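Local coordinates for protein N-acetylmuramoyl-L-alanine amidase (Clostridium intestinale URNW, PDB 6SRT) that binds zinc and probably hydrolyses the amide bond between N-acetylmuramic acid and L-alanine in bacterial cell-wall peptidoglycan, as an endolysin of the amidase 2 family, at residues V50-T55 against I77-T82; Y37-N42 against N90-H95. All coordinates share one frame; numbering follows the deposited sequence.

In the fold
Two loop-to-loop contacts on opposite sides of the centre of one amidase domain make a worked example of how chemistry follows place. Contact 1, nested along the chain inside the loop closed by contact 2, lies at the surface: it sets the loop between strand 43-48 and helix 56-65 against the turn between strands 75-77 and 83-85, by charged and polar groups. Contact 2 is partly buried and joins the loop leading into strand 43-48 to the one between strands 83-85 and 103-108, by aromatic faces, methyl groups and a water. The two thus hold loops at either end of strand 43-48, which carries the zinc ligand His47; the centres of the two contacts lie about 23 Å apart.

Contact 1 of 2, residues V50-T55 against I77-T82; sequences VDNNMT and IRKDGT
Arg78 lays one face of its guanidinium over the backbone of Met54 and Thr55, with Met54 O 3.3 Å from Arg78 CZ and above the middle of the flat group. The carbonyl oxygen therefore meets the planar cation from above, and although Met54 O is 3.4 Å from Arg78 NE, the angle is too poor for a hydrogen bond; Met54 O is hydrogen-bonded instead with Tyr76 OH. A bend at chi3 (70°) in an otherwise extended chain turns the group across the loop. At its rim, Arg78 NH1 lies 3.9 Å from Thr55 CG2, the two side chains running side by side; Thr55 OG1 caps helix 56-65 through the backbone N of Lys58. Arg78 NE forms a salt bridge with Glu109, which is bonded only weakly to Asn53 N.

Beyond it Lys79 crosses Asn52 at about a right angle, and its NZ donates to Asn52 OD1 over 3.0 Å, tilted 34° from the carbonyl plane. Glu115 joins both ends of this pair, in a salt bridge with Lys79 NZ and a hydrogen bond with Asn52 ND2. Lys79, Asn52 and Glu115 thus tie the loop to the type I turn Arg78-Gly81, and the carbonyl over Arg78 probably adds electrostatic attraction.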
loop_
_atom_site.group_PDB
_atom_site.type_symbol
_atom_site.label_atom_id
_atom_site.label_comp_id
_atom_site.label_asym_id
_atom_site.label_seq_id
_atom_site.Cartn_x
_atom_site.Cartn_y
_atom_site.Cartn_z
ATOM N N VAL A 50 -1.097 4.165 11.162
ATOM C CA VAL A 50 -1.456 4.618 12.508
ATOM C C VAL A 50 -0.357 5.524 13.070
ATOM O O VAL A 50 -0.609 6.682 13.328
ATOM C CB VAL A 50 -1.839 3.494 13.475
ATOM C CG1 VAL A 50 -2.255 4.065 14.823
ATOM C CG2 VAL A 50 -2.951 2.633 12.899
ATOM N N ASP A 51 0.808 4.991 13.296
ATOM C CA ASP A 51 1.934 5.779 13.754
ATOM C C ASP A 51 2.488 6.637 12.621
ATOM O O ASP A 51 2.535 6.240 11.487
ATOM C CB ASP A 51 3.038 4.873 14.270
ATOM C CG ASP A 51 2.640 4.027 15.490
ATOM O OD1 ASP A 51 1.857 4.475 16.315
ATOM O OD2 ASP A 51 3.096 2.937 15.576
ATOM N N ASN A 52 2.857 7.854 12.976
ATOM C CA ASN A 52 3.560 8.836 12.144
ATOM C C ASN A 52 5.079 8.775 12.359
ATOM O O ASN A 52 5.536 8.113 13.254
ATOM C CB ASN A 52 2.977 10.222 12.347
ATOM C CG ASN A 52 1.657 10.389 11.654
ATOM O OD1 ASN A 52 1.566 10.274 10.470
ATOM N ND2 ASN A 52 0.612 10.661 12.411
ATOM N N ASN A 53 5.872 9.511 11.592
ATOM C CA ASN A 53 7.345 9.581 11.781
ATOM C C ASN A 53 8.037 8.336 11.249
ATOM O O ASN A 53 9.220 8.363 11.465
ATOM C CB ASN A 53 7.805 9.821 13.239
ATOM C CG ASN A 53 7.596 11.268 13.603
ATOM O OD1 ASN A 53 7.038 11.994 12.787
ATOM N ND2 ASN A 53 7.977 11.687 14.793
ATOM N N MET A 54 7.372 7.327 10.618
ATOM C CA MET A 54 8.014 6.039 10.376
ATOM C C MET A 54 8.666 6.037 9.009
ATOM O O MET A 54 8.079 6.335 7.962
ATOM C CB MET A 54 7.140 4.825 10.552
ATOM C CG MET A 54 6.816 4.618 12.050
ATOM S SD MET A 54 6.059 3.028 12.249
ATOM C CE MET A 54 4.732 3.272 11.142
ATOM N N THR A 55 9.941 5.667 9.002
ATOM C CA THR A 55 10.653 5.366 7.759
ATOM C C THR A 55 10.175 4.008 7.258
ATOM O O THR A 55 9.692 3.170 8.004
ATOM C CB THR A 55 12.160 5.303 7.969
ATOM O OG1 THR A 55 12.426 4.317 8.962
ATOM C CG2 THR A 55 12.685 6.659 8.424
ATOM N N ILE A 77 3.586 5.428 1.209
ATOM C CA ILE A 77 3.504 6.827 0.761
ATOM C C ILE A 77 3.613 7.689 1.993
ATOM O O ILE A 77 2.654 7.751 2.830
ATOM C CB ILE A 77 2.243 7.106 -0.053
ATOM C CG1 ILE A 77 2.097 6.089 -1.185
ATOM C CG2 ILE A 77 2.314 8.524 -0.549
ATOM C CD1 ILE A 77 0.901 6.300 -2.018
ATOM N N ARG A 78 4.678 8.455 2.136
ATOM C CA ARG A 78 4.891 9.368 3.279
ATOM C C ARG A 78 4.133 10.668 3.052
ATOM O O ARG A 78 3.596 10.954 1.966
ATOM C CB ARG A 78 6.388 9.527 3.524
ATOM C CG ARG A 78 6.988 8.238 4.075
ATOM C CD ARG A 78 8.257 8.493 4.870
ATOM N NE ARG A 78 7.930 9.160 6.100
ATOM C CZ ARG A 78 8.777 9.396 7.096
ATOM N NH1 ARG A 78 10.067 9.169 6.937
ATOM N NH2 ARG A 78 8.339 10.007 8.168
ATOM N N LYS A 79 4.062 11.463 4.114
ATOM C CA LYS A 79 3.256 12.701 4.107
ATOM C C LYS A 79 3.674 13.654 3.009
ATOM O O LYS A 79 2.776 14.356 2.483
ATOM C CB LYS A 79 3.296 13.368 5.492
ATOM C CG LYS A 79 2.350 12.648 6.497
ATOM C CD LYS A 79 2.111 13.425 7.660
ATOM C CE LYS A 79 1.307 12.859 8.769
ATOM N NZ LYS A 79 0.177 11.981 8.502
ATOM N N ASP A 80 4.932 13.682 2.652
ATOM C CA ASP A 80 5.368 14.570 1.549
ATOM C C ASP A 80 5.071 14.016 0.168
ATOM O O ASP A 80 5.464 14.652 -0.796
ATOM C CB ASP A 80 6.834 14.961 1.761
ATOM C CG ASP A 80 7.797 13.813 1.579
ATOM O OD1 ASP A 80 7.348 12.696 1.229
ATOM O OD2 ASP A 80 9.004 14.120 1.642
ATOM N N GLY A 81 4.432 12.870 0.061
ATOM C CA GLY A 81 4.070 12.240 -1.212
ATOM C C GLY A 81 5.120 11.260 -1.698
ATOM O O GLY A 81 4.859 10.600 -2.707
ATOM N N THR A 82 6.249 11.122 -1.021
ATOM C CA THR A 82 7.283 10.184 -1.506
ATOM C C THR A 82 6.735 8.766 -1.453
ATOM O O THR A 82 6.208 8.355 -0.416
ATOM C CB THR A 82 8.565 10.285 -0.674
ATOM O OG1 THR A 82 9.029 11.659 -0.707
ATOM C CG2 THR A 82 9.630 9.378 -1.276
#

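Contact 2 of 2, residues Y37-N42 against N90-H95; sequences YNFNPN and NAVGSH
The loop that leads into strand 43-48, the strand carrying the zinc ligand His47, packs the ring of Phe39 on the backbone of residues 90-92, with the side chains of Phe39 and His47 about 11 Å apart. CG of Phe39 is anti to the backbone N (chi1 180°), which brings the ring under Ala91 O; this oxygen stands 3.5 Å above the ring plane, over its centre, and also accepts a hydrogen bond from His74, whose own ring stacks with Phe39. On the opposite face Pro41 CD packs toward the rim, and Phe104 meets the ring edge-to-face. Phe39 CB lies 3.8 Å from Val92 CG2. The same methyl reaches Asn38 O, 3.4 Å away, at the inverse gamma turn centred on Asn38.

Farther out, Tyr37 receives Ala91 CB over one face in a CH-pi contact, the methyl carbon 4.2 Å from the ring centroid. Asn90 approaches the edge of the same ring: its CG lies in the ring plane, its OD1 is 3.4 Å from Tyr37 CE2, and its amide is turned 75° from the ring. A water lies 2.8 Å from both Phe39 O and Asn90 O and bridges the two backbones.

The segment that packs on Phe39 continues to His95, whose ND1 is hydrogen-bonded to NE2 of His47, making it a second-shell residue of the zinc site. Such loops beside a central mixed sheet are consistent with the zinc-dependent amidase 2 (PGRP-like) fold.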
loop_
_atom_site.group_PDB
_atom_site.type_symbol
_atom_site.label_atom_id
_atom_site.label_comp_id
_atom_site.label_asym_id
_atom_site.label_seq_id
_atom_site.Cartn_x
_atom_site.Cartn_y
_atom_site.Cartn_z
ATOM N N TYR A 37 6.837 -15.712 -4.752
ATOM C CA TYR A 37 6.537 -15.018 -6.020
ATOM C C TYR A 37 5.323 -15.610 -6.662
ATOM O O TYR A 37 5.011 -15.239 -7.829
ATOM C CB TYR A 37 7.794 -14.873 -6.920
ATOM C CG TYR A 37 8.874 -14.028 -6.281
ATOM C CD1 TYR A 37 9.653 -14.519 -5.251
ATOM C CD2 TYR A 37 9.059 -12.707 -6.667
ATOM C CE1 TYR A 37 10.679 -13.756 -4.699
ATOM C CE2 TYR A 37 10.052 -11.934 -6.129
ATOM C CZ TYR A 37 10.855 -12.449 -5.136
ATOM O OH TYR A 37 11.840 -11.633 -4.601
ATOM N N ASN A 38 4.590 -16.440 -5.934
ATOM C CA ASN A 38 3.287 -16.974 -6.400
ATOM C C ASN A 38 2.227 -15.924 -6.093
ATOM O O ASN A 38 1.377 -16.130 -5.260
ATOM C CB ASN A 38 2.960 -18.337 -5.830
ATOM C CG ASN A 38 3.822 -19.460 -6.379
ATOM O OD1 ASN A 38 4.478 -19.381 -7.447
ATOM N ND2 ASN A 38 3.829 -20.530 -5.634
ATOM N N PHE A 39 2.356 -14.787 -6.779
ATOM C CA PHE A 39 1.545 -13.588 -6.543
ATOM C C PHE A 39 0.853 -13.235 -7.856
ATOM O O PHE A 39 1.514 -13.155 -8.851
ATOM C CB PHE A 39 2.499 -12.472 -6.130
ATOM C CG PHE A 39 1.877 -11.136 -5.840
ATOM C CD1 PHE A 39 0.901 -10.949 -4.892
ATOM C CD2 PHE A 39 2.304 -10.009 -6.542
ATOM C CE1 PHE A 39 0.363 -9.705 -4.637
ATOM C CE2 PHE A 39 1.823 -8.754 -6.240
ATOM C CZ PHE A 39 0.822 -8.593 -5.313
ATOM N N ASN A 40 -0.473 -13.133 -7.799
ATOM C CA ASN A 40 -1.265 -12.915 -9.023
ATOM C C ASN A 40 -2.265 -11.819 -8.685
ATOM O O ASN A 40 -3.436 -12.094 -8.403
ATOM C CB ASN A 40 -1.916 -14.218 -9.473
ATOM C CG ASN A 40 -0.893 -15.230 -9.942
ATOM O OD1 ASN A 40 -0.557 -15.244 -11.150
ATOM N ND2 ASN A 40 -0.444 -16.020 -9.023
ATOM N N PRO A 41 -1.845 -10.551 -8.700
ATOM C CA PRO A 41 -2.706 -9.510 -8.173
ATOM C C PRO A 41 -3.908 -9.193 -9.042
ATOM O O PRO A 41 -3.772 -9.059 -10.266
ATOM C CB PRO A 41 -1.757 -8.314 -8.057
ATOM C CG PRO A 41 -0.679 -8.599 -9.081
ATOM C CD PRO A 41 -0.505 -10.090 -9.040
ATOM N N ASN A 42 -5.053 -9.067 -8.397
ATOM C CA ASN A 42 -6.289 -8.614 -9.038
ATOM C C ASN A 42 -7.019 -7.601 -8.174
ATOM O O ASN A 42 -8.199 -7.302 -8.441
ATOM C CB ASN A 42 -7.139 -9.753 -9.512
ATOM C CG ASN A 42 -7.677 -10.583 -8.360
ATOM O OD1 ASN A 42 -7.570 -10.234 -7.194
ATOM N ND2 ASN A 42 -8.290 -11.719 -8.695
ATOM N N ASN A 90 6.436 -8.111 -7.626
ATOM C CA ASN A 90 6.037 -9.461 -8.037
ATOM C C ASN A 90 6.008 -10.476 -6.890
ATOM O O ASN A 90 5.844 -11.685 -7.163
ATOM C CB ASN A 90 6.887 -9.977 -9.199
ATOM C CG ASN A 90 8.370 -10.007 -8.925
ATOM O OD1 ASN A 90 8.871 -9.314 -8.034
ATOM N ND2 ASN A 90 9.075 -10.759 -9.779
ATOM N N ALA A 91 6.174 -10.017 -5.659
ATOM C CA ALA A 91 6.171 -10.905 -4.497
ATOM C C ALA A 91 4.879 -10.763 -3.712
ATOM O O ALA A 91 4.305 -9.692 -3.582
ATOM C CB ALA A 91 7.345 -10.595 -3.574
ATOM N N VAL A 92 4.478 -11.883 -3.073
ATOM C CA VAL A 92 3.390 -11.859 -2.105
ATOM C C VAL A 92 3.815 -10.972 -0.917
ATOM O O VAL A 92 4.915 -11.132 -0.359
ATOM C CB VAL A 92 3.039 -13.284 -1.640
ATOM C CG1 VAL A 92 1.896 -13.241 -0.619
ATOM C CG2 VAL A 92 2.685 -14.201 -2.798
ATOM N N GLY A 93 2.919 -10.089 -0.456
ATOM C CA GLY A 93 3.134 -9.210 0.707
ATOM C C GLY A 93 2.576 -9.822 1.971
ATOM O O GLY A 93 2.127 -11.006 1.995
ATOM N N SER A 94 2.575 -9.004 3.003
ATOM C CA SER A 94 2.059 -9.346 4.319
ATOM C C SER A 94 1.266 -8.163 4.857
ATOM O O SER A 94 1.743 -7.436 5.756
ATOM C CB SER A 94 3.220 -9.657 5.307
ATOM O OG SER A 94 4.031 -10.727 4.846
ATOM N N HIS A 95 0.132 -7.924 4.266
ATOM C CA HIS A 95 -0.693 -6.748 4.616
ATOM C C HIS A 95 -2.152 -7.085 4.829
ATOM O O HIS A 95 -2.798 -6.311 5.564
ATOM C CB HIS A 95 -0.494 -5.596 3.644
ATOM C CG HIS A 95 -1.017 -5.904 2.261
ATOM N ND1 HIS A 95 -2.299 -5.659 1.857
ATOM C CD2 HIS A 95 -0.411 -6.567 1.242
ATOM C CE1 HIS A 95 -2.457 -6.145 0.644
ATOM N NE2 HIS A 95 -1.315 -6.689 0.233
HETATM O O HOH W 1 4.181 -12.423 -9.290
#